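Nrps/pks (Streptomyces albus, PDB 4OPE) acts as a ketosynthase of oxazolomycin biosynthesis, the KS7 domain of OzmH, and probably extends the polyketide chain by decarboxylative condensation. Local coordinates at the interface of chains A and B. Numbering follows the deposited sequence. Chains: chain A/B, Nrps/pks.

The interface of chains A and B. Residues chain A 174-175, 272, 425-427; chain B 153, 157, 160, 169-170.
With CG anti to the backbone carbonyl carbon (chi1 -75°), B:Asn157 leans off helix 152-163 of chain B toward A:Ser427, whose OG is likewise anti to the carbonyl carbon (chi1 -68°) and points back at it. The amide nitrogen ND2 of B:Asn157 donates to the hydroxyl OG of A:Ser427 at 2.8 Å, the acceptor tilted 20° from the amide plane. That hydroxyl in turn donates a hydrogen bond to the backbone O of B:Ser169, 2.7 Å from OG and on a lone pair in the carbonyl plane. Serine suits this place because one small group can accept and donate at once. Asparagine suits its place because its two ends differ: ND2 also donates to the hydroxyl OG of B:Ser169, nearly in the amide plane, while OD1 meets a water at 2.6 Å. Because A:Ser427 OG donates to B:Ser169 O, it must accept from B:Asn157, which sets the ND2 end of the amide; the water, shared by A:Thr174 O and A:Ser427 N, holds the other. Beside it, A:Gly425 brings its CA to 3.3 Å from OD1 of B:Asn157, and the lack of a side chain permits this approach. The ring of A:His272 is steadied by NE2 donating to A:Gly425 O, and its face receives CB of B:Ser160, offset toward the rim. Around the polar core, the selenomethionine A:Met175 and the small B:Ala153 pack together. This patch, repeated by the two-fold, belongs to the dimer interface typical of ketosynthases, and it lies beside the active site, for A:Met175 directly precedes the nucleophilic cysteine at the nucleophilic elbow. At its margin, the methyl CG2 of A:Thr174 lies 3.9 Å from CA of B:Ile170.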
ATOM      1  N   THR A 174       0.687  -1.754  -6.154  1.00 30.10           N
ATOM      2  CA  THR A 174      -0.153  -2.345  -7.211  1.00 30.99           C
ATOM      3  C   THR A 174       0.670  -2.478  -8.551  1.00 32.27           C
ATOM      4  O   THR A 174       0.110  -2.498  -9.651  1.00 34.83           O
ATOM      5  CB  THR A 174      -1.480  -1.546  -7.413  1.00 30.46           C
ATOM      6  OG1 THR A 174      -1.242  -0.225  -7.955  1.00 28.99           O
ATOM      7  CG2 THR A 174      -2.243  -1.394  -6.095  1.00 31.29           C
HETATM    8  N   MSE A 175       1.995  -2.538  -8.449  1.00 32.21           N
HETATM    9  CA  MSE A 175       2.895  -2.633  -9.599  1.00 32.81           C
HETATM   10  C   MSE A 175       2.906  -1.355 -10.412  1.00 33.34           C
HETATM   11  O   MSE A 175       3.036  -0.260  -9.872  1.00 34.09           O
HETATM   12  CB  MSE A 175       2.583  -3.882 -10.439  1.00 34.63           C
HETATM   13  CG  MSE A 175       2.314  -5.157  -9.671  1.00 35.94           C
HETATM   14 SE   MSE A 175       2.636  -6.805 -10.729  0.78 42.47          SE
HETATM   15  CE  MSE A 175       2.041  -8.173  -9.408  1.00 38.87           C
ATOM     16  N   HIS A 272      -9.665  -3.746 -11.030  1.00 37.71           N
ATOM     17  CA  HIS A 272      -8.860  -4.913 -11.360  1.00 37.50           C
ATOM     18  C   HIS A 272      -9.452  -5.684 -12.505  1.00 36.57           C
ATOM     19  O   HIS A 272     -10.669  -5.709 -12.679  1.00 35.76           O
ATOM     20  CB  HIS A 272      -8.724  -5.842 -10.156  1.00 37.05           C
ATOM     21  CG  HIS A 272      -7.632  -6.851 -10.308  1.00 37.71           C
ATOM     22  ND1 HIS A 272      -7.853  -8.123 -10.775  1.00 38.03           N
ATOM     23  CD2 HIS A 272      -6.304  -6.767 -10.075  1.00 38.56           C
ATOM     24  CE1 HIS A 272      -6.715  -8.788 -10.808  1.00 38.79           C
ATOM     25  NE2 HIS A 272      -5.755  -7.985 -10.397  1.00 38.43           N
ATOM     26  N   GLY A 425      -0.007  -7.166 -12.937  1.00 36.63           N
ATOM     27  CA  GLY A 425      -0.875  -8.137 -12.245  1.00 33.70           C
ATOM     28  C   GLY A 425      -2.359  -7.866 -12.314  1.00 31.47           C
ATOM     29  O   GLY A 425      -3.119  -8.590 -11.701  1.00 32.11           O
ATOM     30  N   GLY A 426      -2.796  -6.814 -12.996  1.00 30.39           N
ATOM     31  CA  GLY A 426      -4.241  -6.529 -13.094  1.00 31.06           C
ATOM     32  C   GLY A 426      -4.783  -5.271 -12.415  1.00 33.65           C
ATOM     33  O   GLY A 426      -5.933  -4.892 -12.649  1.00 34.37           O
ATOM     34  N   SER A 427      -3.985  -4.578 -11.597  1.00 34.78           N
ATOM     35  CA  SER A 427      -4.520  -3.410 -10.890  1.00 34.67           C
ATOM     36  C   SER A 427      -4.396  -2.203 -11.777  1.00 34.62           C
ATOM     37  O   SER A 427      -3.304  -1.844 -12.203  1.00 31.77           O
ATOM     38  CB  SER A 427      -3.799  -3.185  -9.569  1.00 36.24           C
ATOM     39  OG  SER A 427      -4.091  -4.236  -8.630  1.00 37.87           O
TER
ATOM     40  N   ALA B 153       2.039  -6.840  -4.164  1.00 33.96           N
ATOM     41  CA  ALA B 153       0.908  -6.656  -5.052  1.00 34.75           C
ATOM     42  C   ALA B 153       0.411  -8.021  -5.528  1.00 35.55           C
ATOM     43  O   ALA B 153      -0.779  -8.230  -5.685  1.00 38.30           O
ATOM     44  CB  ALA B 153       1.295  -5.770  -6.235  1.00 35.02           C
ATOM     45  N   ASN B 157      -3.288  -9.413  -6.164  1.00 34.51           N
ATOM     46  CA  ASN B 157      -3.643  -9.552  -7.551  1.00 34.43           C
ATOM     47  C   ASN B 157      -3.992 -10.994  -7.843  1.00 37.37           C
ATOM     48  O   ASN B 157      -4.944 -11.281  -8.571  1.00 37.14           O
ATOM     49  CB  ASN B 157      -2.498  -9.109  -8.458  1.00 33.86           C
ATOM     50  CG  ASN B 157      -2.328  -7.620  -8.542  1.00 35.77           C
ATOM     51  OD1 ASN B 157      -1.313  -7.131  -9.088  1.00 36.94           O
ATOM     52  ND2 ASN B 157      -3.284  -6.863  -7.994  1.00 38.48           N
ATOM     53  N   SER B 160      -7.476 -11.502  -6.561  1.00 35.12           N
ATOM     54  CA  SER B 160      -8.450 -10.849  -7.429  1.00 37.01           C
ATOM     55  C   SER B 160      -8.643 -11.627  -8.732  1.00 37.72           C
ATOM     56  O   SER B 160      -9.767 -11.663  -9.295  1.00 36.40           O
ATOM     57  CB  SER B 160      -8.048  -9.397  -7.738  1.00 37.93           C
ATOM     58  OG  SER B 160      -8.000  -8.609  -6.557  1.00 39.67           O
ATOM     59  N   SER B 169      -7.543  -3.712  -6.095  1.00 34.38           N
ATOM     60  CA  SER B 169      -6.715  -4.819  -5.682  1.00 35.08           C
ATOM     61  C   SER B 169      -5.406  -4.226  -5.212  1.00 34.44           C
ATOM     62  O   SER B 169      -4.567  -3.850  -6.003  1.00 34.12           O
ATOM     63  CB  SER B 169      -6.484  -5.795  -6.854  1.00 36.82           C
ATOM     64  OG  SER B 169      -5.639  -6.881  -6.466  1.00 37.12           O
ATOM     65  N   ILE B 170      -5.244  -4.132  -3.905  1.00 34.43           N
ATOM     66  CA  ILE B 170      -4.220  -3.312  -3.341  1.00 33.09           C
ATOM     67  C   ILE B 170      -3.522  -3.968  -2.199  1.00 33.47           C
ATOM     68  O   ILE B 170      -4.153  -4.468  -1.298  1.00 36.58           O
ATOM     69  CB  ILE B 170      -4.820  -2.032  -2.785  1.00 34.84           C
ATOM     70  CG1 ILE B 170      -5.615  -1.303  -3.871  1.00 34.51           C
ATOM     71  CG2 ILE B 170      -3.718  -1.122  -2.263  1.00 33.80           C
ATOM     72  CD1 ILE B 170      -6.171   0.025  -3.412  1.00 36.13           C
TER
HETATM   73  O   HOH W   1      -1.048  -4.977 -10.592  1.00 29.58           O